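Local coordinates for membrane attack complex assembly inhibitor BGA71 (Borreliella bavariensis, PDB 6FMH), which probably blocks assembly of the complement membrane attack complex as a surface protein of a Lyme disease spirochaete, helping it to evade innate immunity, at residues I39-T44 and R63-S68; E81-L86 and E98-I103; A105-D110 and L145-N150; D165-Q170 and A177-E182. One frame throughout, in Å; residues are numbered along the deposited sequence.

Contact 1: I39-T44 and R63-S68; sequences INFLAT and RTIYSS
Phe-41 and Tyr-66 form an offset edge-to-face pair, the edge of the tyrosine turned toward the phenylalanine face, with ring centroids 5.7 Å apart and planes at 63°. Phe-41 sits in a type I turn running from Asn-40 to Ala-43, just ahead of the short helix 43-46; Tyr-66 belongs to helix 55-68. In the dense part, Phe-41 CD2 lies 3.7 Å from Tyr-66 CE1, and farther out on the same ring Phe-41 CZ meets the Ile-65 CG2 methyl at 3.9 Å. With chi1 at 175°, the phenylalanine ring extends from the turn to the helix, and the two aromatic side chains run by one another in opposite senses. Ile-76 of helix 73-88 also packs on Phe-41. The looser side is that of Ile-39 and Asn-40, both partly exposed: Ile-39 CG2 stays 4.8 Å from Tyr-66 OH, and Asn-40 CB points away from the helix segment. Tyr-66 OH comes close to the Phe-41 CB methylene, but its hydrogen bond goes to Asp-35 of helix 12-36. The turn is therefore held to the helix by apolar and aromatic packing, while the buried phenol oxygen is satisfied by a carboxylate from a third element.

Contact 2: E81-L86 and E98-I103; sequences EILETL and EFIYQI
Two consecutive helices of this all-helical protein, 73-88 and 90-123, follow each other after a very short connection, and the contact joins one turn of each inside the core. Between segments 81-86 and 98-103, Leu-83 is the one side chain of 81-86 that touches, dividing its two methyl groups between neighbouring residues of the second helix. Its CD2 reaches Phe-99 CD2 at 3.6 Å, the leucine crossing the phenylalanine side chain at about a right angle and resting obliquely against the ring. Its CD1 meets Ile-100 CD1 at 4.0 Å, a looser meeting of branch ends. Phe-99 extends to meet the leucine because CG is anti to its backbone N (chi1 173°), whereas Ile-100 has CG1 beside the backbone N and offers its terminal methyl. The second helix widens here into a pi-type turn: Glu-98 O accepts from both Gln-102 N and Ile-103 N, the latter at 3.1 Å. On the first helix, Thr-85 OG1 bonds back to Glu-81 O at 2.6 Å, coming from above the carbonyl plane. Around the leucine contact, Phe-99 also packs against Met-180 of helix 173-183 and Ile-65 of helix 55-68, and makes an edge-to-face pair with Tyr-184. Apolar packing of this kind between successive helices is typical of the hydrophobic core of an all-helical fold.

Contact 3: A105-D110 and L145-N150; sequences ASIQYD and LKTRQN
Ile-107 lies obliquely across the base of Arg-148, its CG2 methyl 3.6 Å from Arg-148 CB, where helices 90-123 and 127-163 run nearly antiparallel. The axes of segments 105-110 and 145-150 approach to 9.2 Å at an angle of 154°. From this apolar base the arginine reaches across the flank of helix 105-110 to Gln-108. A bend at chi3 (72°) turns its guanidinium so that NH1 points to Gln-108 OE1, which lies at the edge of the guanidinium, near its plane. The amide and guanidinium planes are 47° apart, and the resulting hydrogen bond, 3.1 Å from Arg-148 NH1 to Gln-108 OE1, is weak and well off straight. Thr-147 adds a lighter touch, its CG2 methyl 4.2 Å from Ile-107 CG1. Farther round helix 105-110, Asp-110 makes a salt bridge to Lys-124 of the second subunit. The oxygen of buried Gln-108 thus accepts a bond from Thr-64 OG1 of helix 55-68 and a weak one from Arg-148, while the packing of Ile-107 on the aliphatic base of the arginine is apolar.

Contact 4: D165-Q170 and A177-E182; sequences DSKNIQ and ATYMKE
Ile-169 packs against Tyr-179 where a loop leads the chain from helix 127-163 into helix 173-183, a helix-loop-helix connection that begins with a Schellman motif at Asp-165. The isoleucine has CG1 anti to its carbonyl carbon and a second bend at chi2 of -50°, which brings CD1 to 3.4 Å from Tyr-179 CB. In Tyr-179, CG is anti to the backbone N (chi1 180°), and this sends the ring out from the helix toward the loop. The two side chains cross at about a right angle, with Ile-169 CG1 lying obliquely to the ring, 4.0 Å from Tyr-179 CD2. Beyond them the phenol runs on to helix 127-163, where Tyr-179 OH bonds to Asp-161 and Thr-158; the tyrosine thereby ties helix 173-183 to helix 127-163. Lys-167, on the exposed side of the loop, is long and nearly straight until its last torsion, and places NZ at the edge of the tyrosine ring, 4.4 Å from Tyr-179 CE2, a loose approach. Within the loop, Gln-170 N donates to Asp-165 OD1 at 2.7 Å, meeting that oxygen nearly along its C-O bond.

In the fold
Contacts 1, 2 and 3 are buried within the helical body, contact 3 nearest its centre. The centre of contact 4 lies about 20 Å from the chain centre; its Ile-169 and Tyr-179 are buried too, but Lys-167 at its rim is exposed. Contacts 2 and 3 share helix 90-123, joined by a backbone bond from Ala-105 N to Ile-100 O. Contact 1 meets contact 2 through Ile-65 and Phe-99, and contact 3 through the Thr-64 to Gln-108 bond. Met-180 carries contact 4's helix onto contact 2. Aromatic pairing marks contact 1, aliphatic and phenylalanine packing contact 2; contact 3 alone has a hydrogen bond, a weak one, between its segments, and also faces the second subunit.

Contact 1: I39-T44 and R63-S68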
loop_
_atom_site.group_PDB
_atom_site.type_symbol
_atom_site.label_atom_id
_atom_site.label_comp_id
_atom_site.label_asym_id
_atom_site.label_seq_id
_atom_site.Cartn_x
_atom_site.Cartn_y
_atom_site.Cartn_z
ATOM N N ILE A 39 20.368 -15.037 2.328
ATOM C CA ILE A 39 20.910 -14.124 1.297
ATOM C C ILE A 39 20.587 -12.685 1.722
ATOM O O ILE A 39 19.411 -12.339 1.820
ATOM C CB ILE A 39 20.282 -14.448 -0.086
ATOM C CG1 ILE A 39 20.822 -13.627 -1.262
ATOM C CG2 ILE A 39 18.781 -14.238 -0.083
ATOM C CD1 ILE A 39 20.657 -14.399 -2.559
ATOM N N ASN A 40 21.602 -11.883 2.036
ATOM C CA ASN A 40 21.345 -10.539 2.572
ATOM C C ASN A 40 21.692 -9.601 1.449
ATOM O O ASN A 40 22.799 -9.042 1.357
ATOM C CB ASN A 40 22.091 -10.200 3.894
ATOM C CG ASN A 40 21.374 -9.126 4.764
ATOM O OD1 ASN A 40 20.679 -8.266 4.272
ATOM N ND2 ASN A 40 21.573 -9.208 6.088
ATOM N N PHE A 41 20.767 -9.508 0.513
ATOM C CA PHE A 41 21.043 -8.890 -0.788
ATOM C C PHE A 41 21.628 -7.503 -0.642
ATOM O O PHE A 41 22.563 -7.135 -1.354
ATOM C CB PHE A 41 19.762 -8.904 -1.644
ATOM C CG PHE A 41 19.891 -8.181 -2.950
ATOM C CD1 PHE A 41 20.946 -8.460 -3.841
ATOM C CD2 PHE A 41 18.987 -7.189 -3.281
ATOM C CE1 PHE A 41 21.084 -7.754 -5.023
ATOM C CE2 PHE A 41 19.120 -6.483 -4.476
ATOM C CZ PHE A 41 20.177 -6.755 -5.343
ATOM N N LEU A 42 21.116 -6.722 0.280
ATOM C CA LEU A 42 21.561 -5.359 0.399
ATOM C C LEU A 42 22.321 -5.127 1.681
ATOM O O LEU A 42 22.421 -3.990 2.149
ATOM C CB LEU A 42 20.359 -4.395 0.318
ATOM C CG LEU A 42 19.600 -4.388 -1.019
ATOM C CD1 LEU A 42 18.302 -3.655 -0.870
ATOM C CD2 LEU A 42 20.393 -3.746 -2.126
ATOM N N ALA A 43 22.901 -6.165 2.243
ATOM C CA ALA A 43 23.599 -6.017 3.529
ATOM C C ALA A 43 24.579 -4.873 3.523
ATOM O O ALA A 43 24.566 -4.022 4.409
ATOM C CB ALA A 43 24.332 -7.304 3.888
ATOM N N THR A 44 25.468 -4.878 2.538
ATOM C CA THR A 44 26.459 -3.796 2.359
ATOM C C THR A 44 25.885 -2.365 2.376
ATOM O O THR A 44 26.492 -1.462 2.965
ATOM C CB THR A 44 27.248 -4.011 1.040
ATOM O OG1 THR A 44 27.887 -5.306 1.058
ATOM C CG2 THR A 44 28.307 -2.928 0.817
ATOM N N ARG A 63 11.439 -5.641 -4.820
ATOM C CA ARG A 63 10.284 -5.909 -5.679
ATOM C C ARG A 63 10.693 -5.819 -7.139
ATOM O O ARG A 63 10.411 -6.707 -7.942
ATOM C CB ARG A 63 9.137 -4.942 -5.388
ATOM C CG ARG A 63 8.478 -5.121 -4.025
ATOM C CD ARG A 63 7.658 -3.912 -3.448
ATOM N NE ARG A 63 6.398 -3.869 -4.165
ATOM C CZ ARG A 63 5.493 -2.870 -4.148
ATOM N NH1 ARG A 63 5.623 -1.839 -3.364
ATOM N NH2 ARG A 63 4.404 -2.977 -4.891
ATOM N N THR A 64 11.397 -4.746 -7.488
ATOM C CA THR A 64 11.812 -4.556 -8.902
ATOM C C THR A 64 12.890 -5.509 -9.330
ATOM O O THR A 64 12.770 -6.194 -10.297
ATOM C CB THR A 64 12.255 -3.098 -9.203
ATOM O OG1 THR A 64 11.094 -2.258 -9.339
ATOM C CG2 THR A 64 12.975 -3.033 -10.521
ATOM N N ILE A 65 13.895 -5.639 -8.488
ATOM C CA ILE A 65 15.065 -6.480 -8.810
ATOM C C ILE A 65 14.698 -7.935 -8.914
ATOM O O ILE A 65 14.937 -8.561 -9.927
ATOM C CB ILE A 65 16.180 -6.343 -7.733
ATOM C CG1 ILE A 65 16.668 -4.902 -7.603
ATOM C CG2 ILE A 65 17.353 -7.278 -8.033
ATOM C CD1 ILE A 65 17.807 -4.551 -8.489
ATOM N N TYR A 66 14.088 -8.460 -7.855
ATOM C CA TYR A 66 13.801 -9.891 -7.735
ATOM C C TYR A 66 12.829 -10.315 -8.784
ATOM O O TYR A 66 12.937 -11.415 -9.341
ATOM C CB TYR A 66 13.230 -10.196 -6.365
ATOM C CG TYR A 66 14.225 -10.218 -5.197
ATOM C CD1 TYR A 66 15.397 -9.506 -5.219
ATOM C CD2 TYR A 66 13.950 -10.977 -4.073
ATOM C CE1 TYR A 66 16.257 -9.519 -4.159
ATOM C CE2 TYR A 66 14.808 -11.022 -3.009
ATOM C CZ TYR A 66 15.978 -10.292 -3.065
ATOM O OH TYR A 66 16.820 -10.293 -1.980
ATOM N N SER A 67 11.837 -9.476 -9.030
ATOM C CA SER A 67 10.825 -9.806 -10.049
ATOM C C SER A 67 11.540 -9.773 -11.366
ATOM O O SER A 67 11.191 -10.538 -12.254
ATOM C CB SER A 67 9.600 -8.845 -10.042
ATOM O OG SER A 67 9.944 -7.582 -10.584
ATOM N N SER A 68 12.490 -8.859 -11.502
ATOM C CA SER A 68 13.221 -8.714 -12.751
ATOM C C SER A 68 14.116 -9.904 -13.054
ATOM O O SER A 68 14.237 -10.344 -14.198
ATOM C CB SER A 68 14.072 -7.440 -12.752
ATOM O OG SER A 68 13.269 -6.247 -12.829
#

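Contact 2: E81-L86 and E98-I103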
loop_
_atom_site.group_PDB
_atom_site.type_symbol
_atom_site.label_atom_id
_atom_site.label_comp_id
_atom_site.label_asym_id
_atom_site.label_seq_id
_atom_site.Cartn_x
_atom_site.Cartn_y
_atom_site.Cartn_z
ATOM N N GLU A 81 27.171 -9.141 -6.155
ATOM C CA GLU A 81 28.591 -9.004 -6.316
ATOM C C GLU A 81 28.913 -7.745 -7.134
ATOM O O GLU A 81 29.751 -6.931 -6.746
ATOM C CB GLU A 81 29.159 -10.276 -6.915
ATOM C CG GLU A 81 30.641 -10.231 -7.282
ATOM C CD GLU A 81 31.148 -11.583 -7.767
ATOM O OE1 GLU A 81 30.790 -12.558 -7.132
ATOM O OE2 GLU A 81 31.898 -11.693 -8.768
ATOM N N ILE A 82 28.234 -7.578 -8.262
ATOM C CA ILE A 82 28.367 -6.377 -9.070
ATOM C C ILE A 82 28.283 -5.103 -8.206
ATOM O O ILE A 82 29.190 -4.240 -8.254
ATOM C CB ILE A 82 27.283 -6.270 -10.169
ATOM C CG1 ILE A 82 27.525 -7.322 -11.233
ATOM C CG2 ILE A 82 27.357 -4.876 -10.810
ATOM C CD1 ILE A 82 26.391 -7.583 -12.183
ATOM N N LEU A 83 27.230 -5.020 -7.402
ATOM C CA LEU A 83 27.020 -3.814 -6.635
ATOM C C LEU A 83 28.020 -3.647 -5.533
ATOM O O LEU A 83 28.434 -2.548 -5.241
ATOM C CB LEU A 83 25.601 -3.772 -6.089
ATOM C CG LEU A 83 24.498 -3.679 -7.148
ATOM C CD1 LEU A 83 23.182 -3.792 -6.441
ATOM C CD2 LEU A 83 24.580 -2.407 -7.965
ATOM N N GLU A 84 28.454 -4.753 -4.945
ATOM C CA GLU A 84 29.454 -4.707 -3.869
ATOM C C GLU A 84 30.869 -4.442 -4.356
ATOM O O GLU A 84 31.648 -3.787 -3.695
ATOM C CB GLU A 84 29.422 -5.996 -3.072
ATOM C CG GLU A 84 28.263 -6.031 -2.104
ATOM C CD GLU A 84 28.144 -7.346 -1.350
ATOM O OE1 GLU A 84 28.984 -8.234 -1.548
ATOM O OE2 GLU A 84 27.234 -7.466 -0.517
ATOM N N THR A 85 31.205 -4.944 -5.525
ATOM C CA THR A 85 32.431 -4.507 -6.188
ATOM C C THR A 85 32.446 -2.970 -6.323
ATOM O O THR A 85 33.406 -2.326 -5.923
ATOM C CB THR A 85 32.517 -5.129 -7.583
ATOM O OG1 THR A 85 32.257 -6.547 -7.478
ATOM C CG2 THR A 85 33.854 -4.880 -8.250
ATOM N N LEU A 86 31.384 -2.411 -6.899
ATOM C CA LEU A 86 31.318 -0.980 -7.200
ATOM C C LEU A 86 31.354 -0.179 -5.914
ATOM O O LEU A 86 32.050 0.840 -5.843
ATOM C CB LEU A 86 30.050 -0.623 -8.002
ATOM C CG LEU A 86 29.969 -1.119 -9.439
ATOM C CD1 LEU A 86 28.615 -0.859 -10.084
ATOM C CD2 LEU A 86 31.058 -0.509 -10.291
ATOM N N GLU A 98 23.464 5.140 -6.951
ATOM C CA GLU A 98 22.555 5.687 -7.962
ATOM C C GLU A 98 21.703 4.591 -8.619
ATOM O O GLU A 98 20.514 4.744 -8.775
ATOM C CB GLU A 98 23.325 6.526 -9.010
ATOM C CG GLU A 98 23.443 7.970 -8.564
ATOM C CD GLU A 98 24.446 8.786 -9.351
ATOM O OE1 GLU A 98 24.472 8.703 -10.607
ATOM O OE2 GLU A 98 25.123 9.601 -8.703
ATOM N N PHE A 99 22.339 3.493 -9.032
ATOM C CA PHE A 99 21.589 2.357 -9.574
ATOM C C PHE A 99 20.421 1.977 -8.626
ATOM O O PHE A 99 19.316 1.722 -9.066
ATOM C CB PHE A 99 22.541 1.174 -9.800
ATOM C CG PHE A 99 21.855 -0.074 -10.196
ATOM C CD1 PHE A 99 21.492 -0.282 -11.513
ATOM C CD2 PHE A 99 21.519 -1.042 -9.237
ATOM C CE1 PHE A 99 20.825 -1.459 -11.885
ATOM C CE2 PHE A 99 20.841 -2.198 -9.607
ATOM C CZ PHE A 99 20.494 -2.407 -10.930
ATOM N N ILE A 100 20.715 1.922 -7.341
ATOM C CA ILE A 100 19.792 1.455 -6.320
ATOM C C ILE A 100 18.738 2.502 -6.002
ATOM O O ILE A 100 17.551 2.271 -6.164
ATOM C CB ILE A 100 20.577 1.071 -5.034
ATOM C CG1 ILE A 100 21.086 -0.364 -5.123
ATOM C CG2 ILE A 100 19.767 1.206 -3.772
ATOM C CD1 ILE A 100 20.087 -1.382 -5.596
ATOM N N TYR A 101 19.192 3.669 -5.554
ATOM C CA TYR A 101 18.284 4.693 -5.111
ATOM C C TYR A 101 17.662 5.502 -6.253
ATOM O O TYR A 101 16.554 5.943 -6.123
ATOM C CB TYR A 101 18.966 5.607 -4.089
ATOM C CG TYR A 101 19.408 4.907 -2.811
ATOM C CD1 TYR A 101 18.501 4.251 -1.989
ATOM C CD2 TYR A 101 20.744 4.925 -2.418
ATOM C CE1 TYR A 101 18.916 3.620 -0.828
ATOM C CE2 TYR A 101 21.167 4.303 -1.247
ATOM C CZ TYR A 101 20.256 3.644 -0.461
ATOM O OH TYR A 101 20.707 3.019 0.691
ATOM N N GLN A 102 18.359 5.684 -7.361
ATOM C CA GLN A 102 17.867 6.551 -8.409
ATOM C C GLN A 102 17.168 5.862 -9.532
ATOM O O GLN A 102 16.225 6.392 -10.108
ATOM C CB GLN A 102 19.029 7.357 -8.967
ATOM C CG GLN A 102 18.673 8.600 -9.781
ATOM C CD GLN A 102 19.852 8.999 -10.668
ATOM O OE1 GLN A 102 20.967 9.088 -10.163
ATOM N NE2 GLN A 102 19.636 9.192 -11.979
ATOM N N ILE A 103 17.611 4.669 -9.884
ATOM C CA ILE A 103 16.993 3.957 -11.001
ATOM C C ILE A 103 16.000 2.915 -10.514
ATOM O O ILE A 103 14.855 2.928 -10.930
ATOM C CB ILE A 103 18.079 3.373 -11.889
ATOM C CG1 ILE A 103 18.765 4.542 -12.601
ATOM C CG2 ILE A 103 17.521 2.288 -12.825
ATOM C CD1 ILE A 103 18.546 4.704 -14.077
#

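Contact 3: A105-D110 and L145-N150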
loop_
_atom_site.group_PDB
_atom_site.type_symbol
_atom_site.label_atom_id
_atom_site.label_comp_id
_atom_site.label_asym_id
_atom_site.label_seq_id
_atom_site.Cartn_x
_atom_site.Cartn_y
_atom_site.Cartn_z
ATOM N N ALA A 105 14.724 2.201 -7.581
ATOM C CA ALA A 105 13.730 2.663 -6.667
ATOM C C ALA A 105 12.653 3.500 -7.361
ATOM O O ALA A 105 11.503 3.550 -6.915
ATOM C CB ALA A 105 14.389 3.454 -5.502
ATOM N N SER A 106 13.047 4.190 -8.410
ATOM C CA SER A 106 12.138 5.090 -9.118
ATOM C C SER A 106 11.219 4.288 -9.996
ATOM O O SER A 106 10.062 4.611 -10.173
ATOM C CB SER A 106 12.960 6.088 -9.953
ATOM O OG SER A 106 13.755 6.922 -9.070
ATOM N N ILE A 107 11.765 3.248 -10.594
ATOM C CA ILE A 107 10.998 2.346 -11.416
ATOM C C ILE A 107 9.874 1.803 -10.568
ATOM O O ILE A 107 8.723 1.831 -10.936
ATOM C CB ILE A 107 11.899 1.257 -11.997
ATOM C CG1 ILE A 107 12.746 1.869 -13.115
ATOM C CG2 ILE A 107 11.084 0.117 -12.577
ATOM C CD1 ILE A 107 14.012 1.095 -13.421
ATOM N N GLN A 108 10.216 1.387 -9.368
ATOM C CA GLN A 108 9.218 0.899 -8.440
ATOM C C GLN A 108 8.267 1.999 -8.042
ATOM O O GLN A 108 7.054 1.777 -8.020
ATOM C CB GLN A 108 9.879 0.348 -7.196
ATOM C CG GLN A 108 9.059 -0.662 -6.392
ATOM C CD GLN A 108 8.369 -1.784 -7.185
ATOM O OE1 GLN A 108 8.987 -2.504 -7.925
ATOM N NE2 GLN A 108 7.067 -1.911 -7.011
ATOM N N TYR A 109 8.723 3.153 -7.608
ATOM C CA TYR A 109 7.812 4.138 -7.066
ATOM C C TYR A 109 6.749 4.564 -8.031
ATOM O O TYR A 109 5.635 4.847 -7.649
ATOM C CB TYR A 109 8.528 5.374 -6.487
ATOM C CG TYR A 109 7.560 6.520 -6.120
ATOM C CD1 TYR A 109 6.798 6.462 -4.969
ATOM C CD2 TYR A 109 7.372 7.613 -6.958
ATOM C CE1 TYR A 109 5.908 7.451 -4.663
ATOM C CE2 TYR A 109 6.486 8.594 -6.641
ATOM C CZ TYR A 109 5.755 8.498 -5.492
ATOM O OH TYR A 109 4.867 9.441 -5.127
ATOM N N ASP A 110 7.106 4.662 -9.276
ATOM C CA ASP A 110 6.165 5.047 -10.256
ATOM C C ASP A 110 4.984 4.142 -10.246
ATOM O O ASP A 110 3.890 4.575 -10.295
ATOM C CB ASP A 110 6.826 5.046 -11.609
ATOM C CG ASP A 110 7.555 6.288 -11.889
ATOM O OD1 ASP A 110 7.700 7.125 -11.047
ATOM O OD2 ASP A 110 7.990 6.451 -12.971
ATOM N N LEU A 145 4.558 -0.102 -15.686
ATOM C CA LEU A 145 4.842 -1.538 -15.776
ATOM C C LEU A 145 5.787 -1.873 -16.919
ATOM O O LEU A 145 6.738 -2.672 -16.745
ATOM C CB LEU A 145 3.523 -2.366 -15.897
ATOM C CG LEU A 145 2.648 -2.441 -14.612
ATOM C CD1 LEU A 145 1.292 -3.008 -14.905
ATOM C CD2 LEU A 145 3.277 -3.189 -13.452
ATOM N N LYS A 146 5.549 -1.297 -18.083
ATOM C CA LYS A 146 6.407 -1.506 -19.260
ATOM C C LYS A 146 7.862 -1.075 -18.954
ATOM O O LYS A 146 8.858 -1.851 -19.140
ATOM C CB LYS A 146 5.780 -0.797 -20.456
ATOM C CG LYS A 146 4.552 -1.520 -20.964
ATOM C CD LYS A 146 4.133 -1.102 -22.345
ATOM C CE LYS A 146 2.794 -1.731 -22.743
ATOM N NZ LYS A 146 2.764 -3.219 -22.589
ATOM N N THR A 147 7.990 0.087 -18.313
ATOM C CA THR A 147 9.310 0.585 -17.896
ATOM C C THR A 147 10.044 -0.489 -17.103
ATOM O O THR A 147 11.206 -0.810 -17.396
ATOM C CB THR A 147 9.210 1.911 -17.134
ATOM O OG1 THR A 147 8.652 2.924 -18.007
ATOM C CG2 THR A 147 10.566 2.385 -16.690
ATOM N N ARG A 148 9.362 -1.060 -16.119
ATOM C CA ARG A 148 9.978 -2.041 -15.289
ATOM C C ARG A 148 10.361 -3.294 -16.106
ATOM O O ARG A 148 11.407 -3.954 -15.843
ATOM C CB ARG A 148 9.091 -2.449 -14.152
ATOM C CG ARG A 148 9.831 -3.464 -13.286
ATOM C CD ARG A 148 9.230 -3.670 -11.955
ATOM N NE ARG A 148 8.001 -4.409 -12.089
ATOM C CZ ARG A 148 7.236 -4.777 -11.081
ATOM N NH1 ARG A 148 7.565 -4.504 -9.839
ATOM N NH2 ARG A 148 6.127 -5.423 -11.336
ATOM N N GLN A 149 9.513 -3.645 -17.078
ATOM C CA GLN A 149 9.852 -4.770 -17.969
ATOM C C GLN A 149 11.131 -4.473 -18.724
ATOM O O GLN A 149 11.897 -5.369 -18.993
ATOM C CB GLN A 149 8.683 -5.093 -18.928
ATOM C CG GLN A 149 7.603 -5.965 -18.320
ATOM C CD GLN A 149 6.303 -5.887 -19.104
ATOM O OE1 GLN A 149 6.306 -5.880 -20.339
ATOM N NE2 GLN A 149 5.171 -5.824 -18.384
ATOM N N ASN A 150 11.277 -3.238 -19.206
ATOM C CA ASN A 150 12.437 -2.927 -20.061
ATOM C C ASN A 150 13.650 -2.922 -19.218
ATOM O O ASN A 150 14.669 -3.478 -19.607
ATOM C CB ASN A 150 12.300 -1.600 -20.796
ATOM C CG ASN A 150 11.110 -1.556 -21.716
ATOM O OD1 ASN A 150 10.453 -0.510 -21.866
ATOM N ND2 ASN A 150 10.833 -2.652 -22.376
#

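Contact 4: D165-Q170 and A177-E182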
loop_
_atom_site.group_PDB
_atom_site.type_symbol
_atom_site.label_atom_id
_atom_site.label_comp_id
_atom_site.label_asym_id
_atom_site.label_seq_id
_atom_site.Cartn_x
_atom_site.Cartn_y
_atom_site.Cartn_z
ATOM N N ASP A 165 32.079 -11.997 -18.733
ATOM C CA ASP A 165 33.161 -10.959 -18.659
ATOM C C ASP A 165 33.262 -10.107 -19.930
ATOM O O ASP A 165 34.360 -9.695 -20.300
ATOM C CB ASP A 165 34.548 -11.577 -18.360
ATOM C CG ASP A 165 35.586 -10.538 -17.918
ATOM O OD1 ASP A 165 35.254 -9.510 -17.319
ATOM O OD2 ASP A 165 36.786 -10.764 -18.167
ATOM N N SER A 166 32.121 -9.867 -20.561
ATOM C CA SER A 166 32.052 -9.056 -21.762
ATOM C C SER A 166 32.570 -7.662 -21.491
ATOM O O SER A 166 32.030 -6.964 -20.661
ATOM C CB SER A 166 30.604 -8.920 -22.235
ATOM O OG SER A 166 30.166 -10.134 -22.790
ATOM N N LYS A 167 33.554 -7.226 -22.267
ATOM C CA LYS A 167 34.115 -5.904 -22.094
ATOM C C LYS A 167 34.802 -5.804 -20.733
ATOM O O LYS A 167 34.823 -4.751 -20.103
ATOM C CB LYS A 167 33.026 -4.852 -22.205
ATOM C CG LYS A 167 32.336 -4.812 -23.566
ATOM C CD LYS A 167 31.397 -3.625 -23.698
ATOM C CE LYS A 167 30.342 -3.797 -24.860
ATOM N NZ LYS A 167 28.918 -4.106 -24.444
ATOM N N ASN A 168 35.363 -6.939 -20.309
ATOM C CA ASN A 168 36.126 -7.042 -19.081
ATOM C C ASN A 168 35.372 -6.580 -17.830
ATOM O O ASN A 168 35.990 -6.199 -16.824
ATOM C CB ASN A 168 37.413 -6.269 -19.237
ATOM C CG ASN A 168 38.273 -6.795 -20.368
ATOM O OD1 ASN A 168 38.789 -6.005 -21.164
ATOM N ND2 ASN A 168 38.417 -8.115 -20.473
ATOM N N ILE A 169 34.044 -6.698 -17.865
ATOM C CA ILE A 169 33.180 -6.143 -16.846
ATOM C C ILE A 169 33.266 -6.893 -15.494
ATOM O O ILE A 169 32.927 -6.340 -14.450
ATOM C CB ILE A 169 31.732 -6.122 -17.439
ATOM C CG1 ILE A 169 31.565 -4.953 -18.421
ATOM C CG2 ILE A 169 30.631 -6.069 -16.415
ATOM C CD1 ILE A 169 32.013 -3.626 -17.873
ATOM N N GLN A 170 33.747 -8.122 -15.507
ATOM C CA GLN A 170 33.993 -8.865 -14.276
ATOM C C GLN A 170 35.404 -8.701 -13.785
ATOM O O GLN A 170 35.694 -8.884 -12.615
ATOM C CB GLN A 170 33.735 -10.363 -14.505
ATOM C CG GLN A 170 33.777 -11.207 -13.251
ATOM C CD GLN A 170 33.349 -12.616 -13.535
ATOM O OE1 GLN A 170 32.913 -12.955 -14.644
ATOM N NE2 GLN A 170 33.417 -13.454 -12.518
ATOM N N ALA A 177 32.047 -0.060 -14.045
ATOM C CA ALA A 177 31.451 1.235 -13.767
ATOM C C ALA A 177 30.952 1.905 -15.041
ATOM O O ALA A 177 29.865 2.501 -15.038
ATOM C CB ALA A 177 32.447 2.136 -13.103
ATOM N N THR A 178 31.708 1.799 -16.120
ATOM C CA THR A 178 31.299 2.456 -17.331
ATOM C C THR A 178 30.046 1.802 -17.895
ATOM O O THR A 178 29.115 2.499 -18.318
ATOM C CB THR A 178 32.416 2.426 -18.383
ATOM O OG1 THR A 178 33.574 3.008 -17.815
ATOM C CG2 THR A 178 32.059 3.152 -19.622
ATOM N N TYR A 179 30.019 0.483 -17.841
ATOM C CA TYR A 179 28.905 -0.259 -18.340
ATOM C C TYR A 179 27.610 0.120 -17.587
ATOM O O TYR A 179 26.555 0.318 -18.203
ATOM C CB TYR A 179 29.205 -1.744 -18.214
ATOM C CG TYR A 179 28.111 -2.655 -18.699
ATOM C CD1 TYR A 179 27.006 -2.919 -17.936
ATOM C CD2 TYR A 179 28.237 -3.324 -19.902
ATOM C CE1 TYR A 179 26.021 -3.766 -18.388
ATOM C CE2 TYR A 179 27.269 -4.207 -20.360
ATOM C CZ TYR A 179 26.161 -4.416 -19.610
ATOM O OH TYR A 179 25.173 -5.236 -20.087
ATOM N N MET A 180 27.669 0.102 -16.257
ATOM C CA MET A 180 26.503 0.386 -15.462
ATOM C C MET A 180 26.049 1.804 -15.741
ATOM O O MET A 180 24.844 2.053 -15.872
ATOM C CB MET A 180 26.812 0.214 -13.998
ATOM C CG MET A 180 27.039 -1.225 -13.560
ATOM S SD MET A 180 25.786 -2.434 -13.918
ATOM C CE MET A 180 24.497 -1.975 -12.914
ATOM N N LYS A 181 27.006 2.734 -15.897
ATOM C CA LYS A 181 26.668 4.109 -16.252
ATOM C C LYS A 181 25.925 4.213 -17.610
ATOM O O LYS A 181 24.939 4.940 -17.723
ATOM C CB LYS A 181 27.937 4.968 -16.286
ATOM C CG LYS A 181 28.267 5.593 -14.953
ATOM C CD LYS A 181 29.518 6.452 -14.979
ATOM C CE LYS A 181 30.778 5.599 -14.906
ATOM N NZ LYS A 181 32.018 6.413 -14.686
ATOM N N GLU A 182 26.437 3.526 -18.639
ATOM C CA GLU A 182 25.924 3.651 -20.011
ATOM C C GLU A 182 24.588 2.866 -20.251
ATOM O O GLU A 182 23.840 3.152 -21.205
ATOM C CB GLU A 182 27.038 3.355 -21.066
ATOM C CG GLU A 182 28.302 4.270 -20.914
ATOM C CD GLU A 182 28.013 5.801 -20.897
ATOM O OE1 GLU A 182 27.382 6.284 -21.859
ATOM O OE2 GLU A 182 28.411 6.544 -19.935
#